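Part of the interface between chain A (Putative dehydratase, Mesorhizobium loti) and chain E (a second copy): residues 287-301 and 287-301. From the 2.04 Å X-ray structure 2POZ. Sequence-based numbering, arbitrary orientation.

Chain A, residues 287-301: LMETKKICAMAEAYN
Chain E (287-301) LMETKKICAMAEAYN

Four lysines line this contact between two copies of one helix, and like charges approach closely twice: A:Lys291 NZ lies 4.3 Å from E:Lys292 NZ, and A:Lys292 NZ lies 4.3 Å from E:Lys291 NZ. All four ammonium groups are hydrogen-bonded elsewhere in the structure, and no hydrogen bond crosses between the stretches. Each stretch is helical from residue 287, with phi/psi near -64/-41 and regular i+4 to i backbone bonds, such as A:Lys292 N to A:Met288 O at 2.8 Å. A type I turn spans A:Glu298 to A:Asn301, and likewise E:Glu298 to E:Asn301, with positive phi at A:Asn301 (60°) and E:Asn301 (57°). The axes cross almost perpendicularly, at -92°, and approach to 9.7 Å. Two residues lie nearest their own copies across the crossing: CA to CA, A:Lys292 to E:Lys292 is 6.3 Å and A:Met296 to E:Met296 is 6.7 Å. CA-to-CB of A:Ala295 and E:Ala295 points toward the other helix; that of A:Lys292 and E:Lys292 (both m, t, t, t) points sideways, but the chain's end comes nearer, with A:Lys292 CD to E:Ala295 CB 3.7 Å and A:Ala295 CB to E:Lys292 CD 3.8 Å. A:Lys291 and E:Lys291 (t, t, t, p) also point toward the other helix and meet the selenomethionines A:Met288 and E:Met288 (t, p, p): A:Lys291 CE to E:Met288 CE and A:Met288 CE to E:Lys291 CE are both 4.0 Å. The two copies differ at the selenomethionines A:Met296 (m, t, p) and E:Met296 (t, t, m), the most heavily covered residue on each side; A:Met296 CG lies 3.6 Å from E:Met296 CG, an apolar contact. A:Tyr300 and E:Tyr300 (chi1 m, chi2 84°) bring A:Tyr300 OH 3.7 Å from E:Tyr300 OH; each hydroxyl is hydrogen-bonded elsewhere. Together the stretches bury 597 Å².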

# COMPACT_ATOMS: atom_id res chain seq x y z
N LEU A 287 -1.31 20.69 -28.83
CA LEU A 287 -1.40 19.50 -29.67
C LEU A 287 -0.37 18.42 -29.35
O LEU A 287 -0.72 17.26 -29.21
CB LEU A 287 -1.27 19.89 -31.14
CG LEU A 287 -2.51 20.46 -31.83
CD1 LEU A 287 -2.13 20.89 -33.25
CD2 LEU A 287 -3.61 19.41 -31.86
N MSE A 288 0.89 18.79 -29.27
CA MSE A 288 1.93 17.80 -28.97
C MSE A 288 1.79 17.30 -27.53
O MSE A 288 1.92 16.11 -27.28
CB MSE A 288 3.32 18.39 -29.21
CG MSE A 288 4.47 17.45 -28.85
SE MSE A 288 4.39 15.71 -29.72
CE MSE A 288 5.41 16.13 -31.34
N GLU A 289 1.53 18.21 -26.59
CA GLU A 289 1.36 17.80 -25.20
C GLU A 289 0.21 16.79 -25.11
O GLU A 289 0.30 15.79 -24.40
CB GLU A 289 1.07 19.03 -24.33
CG GLU A 289 0.90 18.74 -22.83
CD GLU A 289 2.17 18.18 -22.18
OE1 GLU A 289 3.28 18.40 -22.71
OE2 GLU A 289 2.05 17.53 -21.12
N THR A 290 -0.87 17.03 -25.84
CA THR A 290 -2.00 16.11 -25.80
C THR A 290 -1.64 14.79 -26.49
O THR A 290 -2.07 13.73 -26.06
CB THR A 290 -3.25 16.73 -26.44
OG1 THR A 290 -3.61 17.91 -25.70
CG2 THR A 290 -4.43 15.74 -26.38
N LYS A 291 -0.84 14.86 -27.56
CA LYS A 291 -0.41 13.64 -28.22
C LYS A 291 0.40 12.82 -27.20
O LYS A 291 0.26 11.59 -27.12
CB LYS A 291 0.45 13.95 -29.45
CG LYS A 291 1.05 12.71 -30.11
CD LYS A 291 1.85 13.05 -31.37
CE LYS A 291 2.55 11.82 -31.92
NZ LYS A 291 1.62 10.66 -32.15
N LYS A 292 1.25 13.50 -26.43
CA LYS A 292 2.06 12.83 -25.40
C LYS A 292 1.16 12.22 -24.33
O LYS A 292 1.39 11.09 -23.88
CB LYS A 292 3.02 13.82 -24.75
CG LYS A 292 4.11 14.33 -25.70
CD LYS A 292 4.90 15.47 -25.09
CE LYS A 292 6.08 15.84 -25.98
NZ LYS A 292 6.78 17.03 -25.45
N ILE A 293 0.14 12.97 -23.92
CA ILE A 293 -0.80 12.48 -22.93
C ILE A 293 -1.49 11.22 -23.45
O ILE A 293 -1.63 10.24 -22.73
CB ILE A 293 -1.86 13.56 -22.60
CG1 ILE A 293 -1.21 14.70 -21.81
CG2 ILE A 293 -3.03 12.95 -21.81
CD1 ILE A 293 -2.11 15.88 -21.57
N CYS A 294 -1.90 11.23 -24.72
CA CYS A 294 -2.57 10.07 -25.31
C CYS A 294 -1.62 8.87 -25.39
O CYS A 294 -2.04 7.73 -25.18
CB CYS A 294 -3.09 10.41 -26.72
SG CYS A 294 -4.39 11.68 -26.75
N ALA A 295 -0.35 9.13 -25.70
CA ALA A 295 0.63 8.05 -25.78
C ALA A 295 0.79 7.40 -24.41
O ALA A 295 0.88 6.18 -24.29
CB ALA A 295 1.97 8.60 -26.28
N MSE A 296 0.81 8.22 -23.36
CA MSE A 296 0.92 7.71 -21.99
C MSE A 296 -0.32 6.90 -21.64
O MSE A 296 -0.24 5.85 -21.00
CB MSE A 296 1.03 8.86 -20.99
CG MSE A 296 2.39 9.53 -20.90
SE MSE A 296 2.38 10.84 -19.45
CE MSE A 296 2.21 9.65 -17.95
N ALA A 297 -1.47 7.41 -22.06
CA ALA A 297 -2.74 6.74 -21.78
C ALA A 297 -2.74 5.32 -22.31
O ALA A 297 -3.30 4.42 -21.67
CB ALA A 297 -3.88 7.53 -22.39
N GLU A 298 -2.11 5.11 -23.46
CA GLU A 298 -2.03 3.79 -24.07
C GLU A 298 -1.29 2.80 -23.17
O GLU A 298 -1.56 1.60 -23.21
CB GLU A 298 -1.35 3.86 -25.44
CG GLU A 298 -2.31 3.81 -26.59
CD GLU A 298 -1.63 3.77 -27.95
OE1 GLU A 298 -2.21 3.20 -28.89
OE2 GLU A 298 -0.52 4.33 -28.08
N ALA A 299 -0.36 3.30 -22.38
CA ALA A 299 0.40 2.44 -21.48
C ALA A 299 -0.48 2.01 -20.31
O ALA A 299 -0.07 1.18 -19.48
CB ALA A 299 1.63 3.16 -20.97
N TYR A 300 -1.68 2.57 -20.23
CA TYR A 300 -2.61 2.23 -19.16
C TYR A 300 -3.89 1.61 -19.68
O TYR A 300 -4.91 1.60 -18.98
CB TYR A 300 -2.91 3.46 -18.31
CG TYR A 300 -1.75 3.86 -17.43
CD1 TYR A 300 -0.71 4.66 -17.92
CD2 TYR A 300 -1.65 3.39 -16.12
CE1 TYR A 300 0.39 4.98 -17.13
CE2 TYR A 300 -0.56 3.70 -15.33
CZ TYR A 300 0.46 4.49 -15.84
OH TYR A 300 1.55 4.78 -15.04
N ASN A 301 -3.84 1.10 -20.90
CA ASN A 301 -4.98 0.43 -21.51
C ASN A 301 -6.21 1.34 -21.63
O ASN A 301 -7.35 0.88 -21.53
CB ASN A 301 -5.32 -0.82 -20.68
CG ASN A 301 -5.74 -1.98 -21.54
OD1 ASN A 301 -5.11 -2.27 -22.56
ND2 ASN A 301 -6.80 -2.68 -21.12
N LEU E 287 12.65 6.16 -32.76
CA LEU E 287 12.85 7.55 -32.40
C LEU E 287 11.63 8.19 -31.73
O LEU E 287 11.77 8.83 -30.69
CB LEU E 287 13.23 8.37 -33.64
CG LEU E 287 14.70 8.34 -34.04
CD1 LEU E 287 14.90 9.04 -35.38
CD2 LEU E 287 15.52 9.02 -32.96
N MSE E 288 10.44 8.01 -32.30
CA MSE E 288 9.24 8.60 -31.71
C MSE E 288 8.87 7.88 -30.40
O MSE E 288 8.48 8.53 -29.43
CB MSE E 288 8.06 8.55 -32.69
CG MSE E 288 6.73 9.04 -32.11
SE MSE E 288 6.76 10.87 -31.43
CE MSE E 288 6.36 11.82 -33.08
N GLU E 289 9.01 6.56 -30.37
CA GLU E 289 8.69 5.81 -29.16
C GLU E 289 9.58 6.31 -28.03
O GLU E 289 9.12 6.52 -26.91
CB GLU E 289 8.91 4.31 -29.38
CG GLU E 289 8.47 3.41 -28.22
CD GLU E 289 6.97 3.49 -27.92
OE1 GLU E 289 6.18 3.88 -28.81
OE2 GLU E 289 6.57 3.14 -26.79
N THR E 290 10.86 6.52 -28.33
CA THR E 290 11.78 7.00 -27.31
C THR E 290 11.43 8.42 -26.90
O THR E 290 11.53 8.77 -25.73
CB THR E 290 13.24 6.93 -27.80
OG1 THR E 290 13.58 5.56 -28.05
CG2 THR E 290 14.18 7.48 -26.74
N LYS E 291 11.00 9.24 -27.86
CA LYS E 291 10.60 10.61 -27.53
C LYS E 291 9.43 10.54 -26.54
O LYS E 291 9.40 11.28 -25.56
CB LYS E 291 10.16 11.38 -28.78
CG LYS E 291 9.66 12.79 -28.46
CD LYS E 291 9.33 13.58 -29.72
CE LYS E 291 8.67 14.92 -29.39
NZ LYS E 291 9.52 15.73 -28.47
N LYS E 292 8.48 9.65 -26.81
CA LYS E 292 7.32 9.46 -25.94
C LYS E 292 7.78 8.98 -24.56
O LYS E 292 7.26 9.42 -23.53
CB LYS E 292 6.36 8.43 -26.55
CG LYS E 292 5.67 8.90 -27.83
CD LYS E 292 4.88 7.78 -28.51
CE LYS E 292 4.15 8.28 -29.76
NZ LYS E 292 3.48 7.18 -30.50
N ILE E 293 8.76 8.08 -24.54
CA ILE E 293 9.31 7.56 -23.29
C ILE E 293 9.92 8.70 -22.48
O ILE E 293 9.70 8.81 -21.27
CB ILE E 293 10.38 6.46 -23.57
CG1 ILE E 293 9.69 5.19 -24.08
CG2 ILE E 293 11.19 6.16 -22.28
CD1 ILE E 293 10.64 4.08 -24.53
N CYS E 294 10.68 9.57 -23.14
CA CYS E 294 11.31 10.70 -22.47
C CYS E 294 10.29 11.70 -21.93
O CYS E 294 10.44 12.22 -20.82
CB CYS E 294 12.28 11.40 -23.43
SG CYS E 294 13.65 10.30 -23.93
N ALA E 295 9.25 11.95 -22.71
CA ALA E 295 8.19 12.87 -22.29
C ALA E 295 7.54 12.31 -21.04
O ALA E 295 7.21 13.05 -20.11
CB ALA E 295 7.16 13.01 -23.40
N MSE E 296 7.34 11.00 -21.02
CA MSE E 296 6.72 10.33 -19.88
C MSE E 296 7.64 10.47 -18.66
O MSE E 296 7.18 10.73 -17.54
CB MSE E 296 6.50 8.86 -20.22
CG MSE E 296 5.36 8.18 -19.48
SE MSE E 296 4.98 6.42 -20.21
CE MSE E 296 4.71 6.93 -22.03
N ALA E 297 8.94 10.33 -18.89
CA ALA E 297 9.94 10.43 -17.84
C ALA E 297 9.93 11.79 -17.14
O ALA E 297 10.22 11.88 -15.94
CB ALA E 297 11.34 10.15 -18.42
N GLU E 298 9.61 12.85 -17.88
CA GLU E 298 9.57 14.19 -17.28
C GLU E 298 8.49 14.27 -16.22
O GLU E 298 8.60 15.02 -15.24
CB GLU E 298 9.27 15.26 -18.33
CG GLU E 298 10.26 15.36 -19.45
CD GLU E 298 9.98 16.57 -20.33
OE1 GLU E 298 10.19 17.70 -19.86
OE2 GLU E 298 9.56 16.38 -21.50
N ALA E 299 7.42 13.51 -16.42
CA ALA E 299 6.30 13.49 -15.49
C ALA E 299 6.74 12.85 -14.18
O ALA E 299 6.03 12.94 -13.18
CB ALA E 299 5.13 12.71 -16.10
N TYR E 300 7.90 12.20 -14.20
CA TYR E 300 8.45 11.55 -13.01
C TYR E 300 9.75 12.20 -12.53
O TYR E 300 10.55 11.57 -11.82
CB TYR E 300 8.64 10.05 -13.26
CG TYR E 300 7.32 9.30 -13.38
CD1 TYR E 300 6.63 9.24 -14.59
CD2 TYR E 300 6.73 8.73 -12.25
CE1 TYR E 300 5.37 8.64 -14.67
CE2 TYR E 300 5.48 8.12 -12.32
CZ TYR E 300 4.80 8.08 -13.53
OH TYR E 300 3.57 7.47 -13.58
N ASN E 301 9.97 13.45 -12.93
CA ASN E 301 11.15 14.21 -12.50
C ASN E 301 12.48 13.52 -12.84
O ASN E 301 13.42 13.55 -12.05
CB ASN E 301 11.05 14.44 -10.99
CG ASN E 301 11.46 15.84 -10.58
OD1 ASN E 301 11.26 16.80 -11.33
ND2 ASN E 301 11.99 15.97 -9.37